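Long-range contact in endo-beta-mannanase (Rhizomucor miehei, PDB 4QP0), which probably hydrolyses internal beta-1,4-mannosidic linkages of mannans, galactomannans and glucomannans, as a secreted member of glycoside hydrolase family 5: residues Thr195-Lys207 against Gly238-Asp251. Numbering follows the deposited sequence.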
loop_
_atom_site.group_PDB
_atom_site.type_symbol
_atom_site.label_atom_id
_atom_site.label_comp_id
_atom_site.label_asym_id
_atom_site.label_seq_id
_atom_site.Cartn_x
_atom_site.Cartn_y
_atom_site.Cartn_z
ATOM N N THR A 195 11.426 14.257 3.193
ATOM C CA THR A 195 10.541 13.118 2.978
ATOM C C THR A 195 10.653 12.142 4.156
ATOM O O THR A 195 9.650 11.778 4.759
ATOM C CB THR A 195 10.838 12.450 1.615
ATOM O OG1 THR A 195 9.625 11.980 1.023
ATOM C CG2 THR A 195 11.836 11.313 1.738
ATOM N N THR A 196 11.882 11.783 4.513
ATOM C CA THR A 196 12.157 10.818 5.574
ATOM C C THR A 196 11.687 11.301 6.950
ATOM O O THR A 196 11.132 10.514 7.726
ATOM C CB THR A 196 13.656 10.455 5.601
ATOM O OG1 THR A 196 13.993 9.786 4.378
ATOM C CG2 THR A 196 14.000 9.558 6.788
ATOM N N ALA A 197 11.898 12.582 7.246
ATOM C CA ALA A 197 11.462 13.154 8.523
ATOM C C ALA A 197 9.930 13.175 8.660
ATOM O O ALA A 197 9.389 12.900 9.728
ATOM C CB ALA A 197 12.054 14.544 8.722
ATOM N N TRP A 198 9.238 13.484 7.571
ATOM C CA TRP A 198 7.783 13.411 7.548
ATOM C C TRP A 198 7.314 12.001 7.767
ATOM O O TRP A 198 6.347 11.768 8.487
ATOM C CB TRP A 198 7.247 13.966 6.233
ATOM C CG TRP A 198 5.767 13.751 6.038
ATOM C CD1 TRP A 198 4.723 14.468 6.607
ATOM C CD2 TRP A 198 5.117 12.732 5.201
ATOM N NE1 TRP A 198 3.508 13.980 6.195
ATOM C CE2 TRP A 198 3.670 12.944 5.347
ATOM C CE3 TRP A 198 5.568 11.715 4.373
ATOM C CZ2 TRP A 198 2.740 12.148 4.694
ATOM C CZ3 TRP A 198 4.621 10.926 3.710
ATOM C CH2 TRP A 198 3.243 11.141 3.865
ATOM N N ILE A 199 8.012 11.043 7.165
ATOM C CA ILE A 199 7.700 9.617 7.348
ATOM C C ILE A 199 7.922 9.205 8.798
ATOM O O ILE A 199 7.175 8.389 9.336
ATOM C CB ILE A 199 8.575 8.724 6.441
ATOM C CG1 ILE A 199 8.271 8.984 4.956
ATOM C CG2 ILE A 199 8.433 7.248 6.813
ATOM C CD1 ILE A 199 6.934 8.452 4.473
ATOM N N LYS A 200 8.958 9.774 9.412
ATOM C CA LYS A 200 9.349 9.432 10.776
ATOM C C LYS A 200 8.234 9.758 11.768
ATOM O O LYS A 200 7.769 8.866 12.489
ATOM C CB LYS A 200 10.645 10.161 11.151
ATOM C CG LYS A 200 11.220 9.810 12.514
ATOM C CD LYS A 200 12.572 10.477 12.702
ATOM C CE LYS A 200 13.291 9.964 13.938
ATOM N NZ LYS A 200 12.749 10.575 15.181
ATOM N N GLU A 201 7.794 11.020 11.783
ATOM C CA GLU A 201 6.827 11.484 12.780
ATOM C C GLU A 201 5.408 10.954 12.571
ATOM O O GLU A 201 4.689 10.721 13.541
ATOM C CB GLU A 201 6.833 13.016 12.890
ATOM C CG GLU A 201 5.957 13.741 11.881
ATOM C CD GLU A 201 5.742 15.196 12.247
ATOM O OE1 GLU A 201 5.857 16.055 11.342
ATOM O OE2 GLU A 201 5.462 15.483 13.435
ATOM N N ILE A 202 5.004 10.773 11.316
ATOM C CA ILE A 202 3.706 10.171 11.012
ATOM C C ILE A 202 3.671 8.714 11.471
ATOM O O ILE A 202 2.705 8.284 12.099
ATOM C CB ILE A 202 3.341 10.286 9.513
ATOM C CG1 ILE A 202 3.133 11.760 9.112
ATOM C CG2 ILE A 202 2.107 9.456 9.176
ATOM C CD1 ILE A 202 2.045 12.494 9.869
ATOM N N SER A 203 4.728 7.962 11.187
ATOM C CA SER A 203 4.780 6.563 11.633
ATOM C C SER A 203 4.880 6.479 13.155
ATOM O O SER A 203 4.289 5.592 13.765
ATOM C CB SER A 203 5.907 5.773 10.948
ATOM O OG SER A 203 7.189 6.305 11.248
ATOM N N GLU A 204 5.609 7.415 13.764
ATOM C CA GLU A 204 5.638 7.516 15.225
ATOM C C GLU A 204 4.266 7.885 15.781
ATOM O O GLU A 204 3.836 7.318 16.781
ATOM C CB GLU A 204 6.725 8.477 15.717
ATOM C CG GLU A 204 8.109 7.835 15.777
ATOM C CD GLU A 204 9.248 8.838 15.953
ATOM O OE1 GLU A 204 8.983 10.058 16.099
ATOM O OE2 GLU A 204 10.423 8.396 15.937
ATOM N N TYR A 205 3.569 8.804 15.118
ATOM C CA TYR A 205 2.212 9.158 15.542
ATOM C C TYR A 205 1.269 7.950 15.491
ATOM O O TYR A 205 0.479 7.752 16.414
ATOM C CB TYR A 205 1.646 10.329 14.735
ATOM C CG TYR A 205 0.258 10.752 15.184
ATOM C CD1 TYR A 205 0.072 11.459 16.379
ATOM C CD2 TYR A 205 -0.872 10.438 14.420
ATOM C CE1 TYR A 205 -1.199 11.839 16.796
ATOM C CE2 TYR A 205 -2.146 10.814 14.828
ATOM C CZ TYR A 205 -2.303 11.517 16.012
ATOM O OH TYR A 205 -3.563 11.891 16.416
ATOM N N ILE A 206 1.356 7.155 14.423
ATOM C CA ILE A 206 0.602 5.897 14.345
ATOM C C ILE A 206 0.992 4.977 15.505
ATOM O O ILE A 206 0.116 4.435 16.183
ATOM C CB ILE A 206 0.768 5.174 12.980
ATOM C CG1 ILE A 206 0.142 6.005 11.857
ATOM C CG2 ILE A 206 0.147 3.776 13.012
ATOM C CD1 ILE A 206 0.467 5.506 10.464
ATOM N N LYS A 207 2.289 4.829 15.761
ATOM C CA LYS A 207 2.752 3.951 16.838
ATOM C C LYS A 207 2.274 4.345 18.246
ATOM O O LYS A 207 2.037 3.469 19.084
ATOM C CB LYS A 207 4.276 3.795 16.805
ATOM C CG LYS A 207 4.790 2.903 15.678
ATOM C CD LYS A 207 4.416 1.435 15.869
ATOM C CE LYS A 207 5.075 0.578 14.803
ATOM N NZ LYS A 207 5.039 -0.865 15.150
ATOM N N GLY A 238 13.267 11.976 -4.425
ATOM C CA GLY A 238 13.201 12.579 -3.098
ATOM C C GLY A 238 12.913 11.559 -2.008
ATOM O O GLY A 238 12.577 11.928 -0.889
ATOM N N MET A 239 13.050 10.275 -2.342
ATOM C CA MET A 239 12.781 9.175 -1.409
ATOM C C MET A 239 14.047 8.387 -1.118
ATOM O O MET A 239 14.965 8.349 -1.931
ATOM C CB MET A 239 11.717 8.230 -1.973
ATOM C CG MET A 239 10.354 8.864 -2.153
ATOM S SD MET A 239 9.602 9.408 -0.608
ATOM C CE MET A 239 9.097 7.840 0.097
ATOM N N ASP A 240 14.077 7.733 0.035
ATOM C CA ASP A 240 15.290 7.095 0.516
ATOM C C ASP A 240 14.904 5.814 1.219
ATOM O O ASP A 240 14.780 5.794 2.446
ATOM C CB ASP A 240 16.020 8.041 1.478
ATOM C CG ASP A 240 17.425 7.572 1.835
ATOM O OD1 ASP A 240 17.723 6.354 1.774
ATOM O OD2 ASP A 240 18.241 8.442 2.208
ATOM N N PHE A 241 14.713 4.750 0.443
ATOM C CA PHE A 241 14.323 3.447 0.987
ATOM C C PHE A 241 15.183 3.047 2.173
ATOM O O PHE A 241 14.657 2.586 3.179
ATOM C CB PHE A 241 14.389 2.366 -0.093
ATOM C CG PHE A 241 13.896 1.012 0.354
ATOM C CD1 PHE A 241 12.544 0.693 0.298
ATOM C CD2 PHE A 241 14.790 0.037 0.794
ATOM C CE1 PHE A 241 12.088 -0.562 0.690
ATOM C CE2 PHE A 241 14.341 -1.231 1.180
ATOM C CZ PHE A 241 12.987 -1.529 1.130
ATOM N N ASP A 242 16.495 3.225 2.053
ATOM C CA ASP A 242 17.428 2.906 3.143
ATOM C C ASP A 242 17.109 3.658 4.439
ATOM O O ASP A 242 17.037 3.051 5.516
ATOM C CB ASP A 242 18.880 3.169 2.719
ATOM C CG ASP A 242 19.355 2.214 1.623
ATOM O OD1 ASP A 242 18.987 1.015 1.654
ATOM O OD2 ASP A 242 20.102 2.674 0.730
ATOM N N ALA A 243 16.905 4.970 4.337
ATOM C CA ALA A 243 16.633 5.773 5.524
ATOM C C ALA A 243 15.267 5.440 6.128
ATOM O O ALA A 243 15.072 5.584 7.340
ATOM C CB ALA A 243 16.753 7.267 5.223
ATOM N N ILE A 244 14.331 4.995 5.289
ATOM C CA ILE A 244 12.992 4.621 5.751
ATOM C C ILE A 244 13.052 3.320 6.544
ATOM O O ILE A 244 12.618 3.266 7.697
ATOM C CB ILE A 244 11.988 4.509 4.581
ATOM C CG1 ILE A 244 11.641 5.899 4.034
ATOM C CG2 ILE A 244 10.720 3.786 5.012
ATOM C CD1 ILE A 244 11.103 5.886 2.616
ATOM N N LEU A 245 13.610 2.278 5.931
ATOM C CA LEU A 245 13.763 0.982 6.582
ATOM C C LEU A 245 14.632 1.046 7.860
ATOM O O LEU A 245 14.549 0.176 8.717
ATOM C CB LEU A 245 14.335 -0.026 5.583
ATOM C CG LEU A 245 14.079 -1.506 5.857
ATOM C CD1 LEU A 245 12.587 -1.791 5.842
ATOM C CD2 LEU A 245 14.808 -2.386 4.845
ATOM N N ALA A 246 15.444 2.089 7.999
ATOM C CA ALA A 246 16.276 2.258 9.194
ATOM C C ALA A 246 15.524 2.846 10.391
ATOM O O ALA A 246 16.023 2.796 11.518
ATOM C CB ALA A 246 17.490 3.103 8.871
ATOM N N LEU A 247 14.340 3.405 10.144
ATOM C CA LEU A 247 13.500 3.956 11.211
ATOM C C LEU A 247 12.892 2.834 12.045
ATOM O O LEU A 247 12.319 1.878 11.502
ATOM C CB LEU A 247 12.374 4.825 10.633
ATOM C CG LEU A 247 12.697 6.076 9.812
ATOM C CD1 LEU A 247 11.419 6.643 9.202
ATOM C CD2 LEU A 247 13.397 7.120 10.665
ATOM N N SER A 248 13.013 2.958 13.365
ATOM C CA SER A 248 12.488 1.960 14.300
ATOM C C SER A 248 10.963 1.979 14.306
ATOM O O SER A 248 10.318 1.028 14.747
ATOM C CB SER A 248 13.029 2.217 15.707
ATOM O OG SER A 248 12.859 3.580 16.056
ATOM N N SER A 249 10.399 3.065 13.790
ATOM C CA SER A 249 8.958 3.248 13.700
ATOM C C SER A 249 8.318 2.555 12.486
ATOM O O SER A 249 7.093 2.538 12.355
ATOM C CB SER A 249 8.660 4.740 13.648
ATOM O OG SER A 249 7.316 4.988 13.984
ATOM N N ILE A 250 9.152 2.009 11.602
ATOM C CA ILE A 250 8.713 1.303 10.390
ATOM C C ILE A 250 9.035 -0.184 10.538
ATOM O O ILE A 250 10.202 -0.562 10.662
ATOM C CB ILE A 250 9.424 1.861 9.128
ATOM C CG1 ILE A 250 9.223 3.385 8.987
ATOM C CG2 ILE A 250 8.988 1.110 7.876
ATOM C CD1 ILE A 250 7.889 3.821 8.410
ATOM N N ASP A 251 8.010 -1.027 10.513
ATOM C CA ASP A 251 8.194 -2.464 10.775
ATOM C C ASP A 251 8.611 -3.280 9.563
ATOM O O ASP A 251 9.376 -4.234 9.694
ATOM C CB ASP A 251 6.931 -3.068 11.383
ATOM C CG ASP A 251 6.524 -2.381 12.670
ATOM O OD1 ASP A 251 7.348 -2.326 13.615
ATOM O OD2 ASP A 251 5.378 -1.898 12.731
HETATM O O HOH W 1 11.277 6.218 13.984
#
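Ile199, Leu247 and Ile250 form the apolar centre of this contact, in which one flank of a long helix is covered by a short helix and the turn that follows it. CG2 of Ile199 is the branch that reaches across, 3.9 Å from Leu247 CD1 and 3.8 Å from Ile250 CD1, and both side chains cross Ile199 at about a right angle. Leu247 straddles the helix edge: CD1 rests over the backbone at Lys200 CA, while CD2 lies along the aliphatic part of the lysine, 3.9 Å from Lys200 CG. That lysine chain, extended as far as CE, bends at its end to an ion pair with Glu204. Nearer the start of the helix, the methyl of Ala243 packs on Thr196, whose hydroxyl is bonded to Thr192 O.

Polar contacts gather at the other end. Ser249 OG, set anti to its own nitrogen (chi1 -161°), is pushed against the helix backbone and donates a weak hydrogen bond to Ser203 OG at 3.0 Å. A water joins Glu204 OE2 to Ser249 N, the latter link being weak. Beyond it, Lys207 bends at chi2 (-69°) and meets Asp251 from the opposite direction; NZ lies 2.7 Å from Asp251 OD2, on the syn lone pair, in a salt bridge. The same oxygen accepts from Val215 N, so the carboxylate ties the helix to strand 214-216.

Within the 238-251 segment, Asp240 N-caps the short helix: its OD1 takes the Ala243 N-H at 3.0 Å, from well above the carboxylate plane. The whole illustrates how neighbouring outer elements of a TIM barrel are joined, here helix 192-209 with the connection that leads from strand 214-216 through helix 241-245 into strand 253-257.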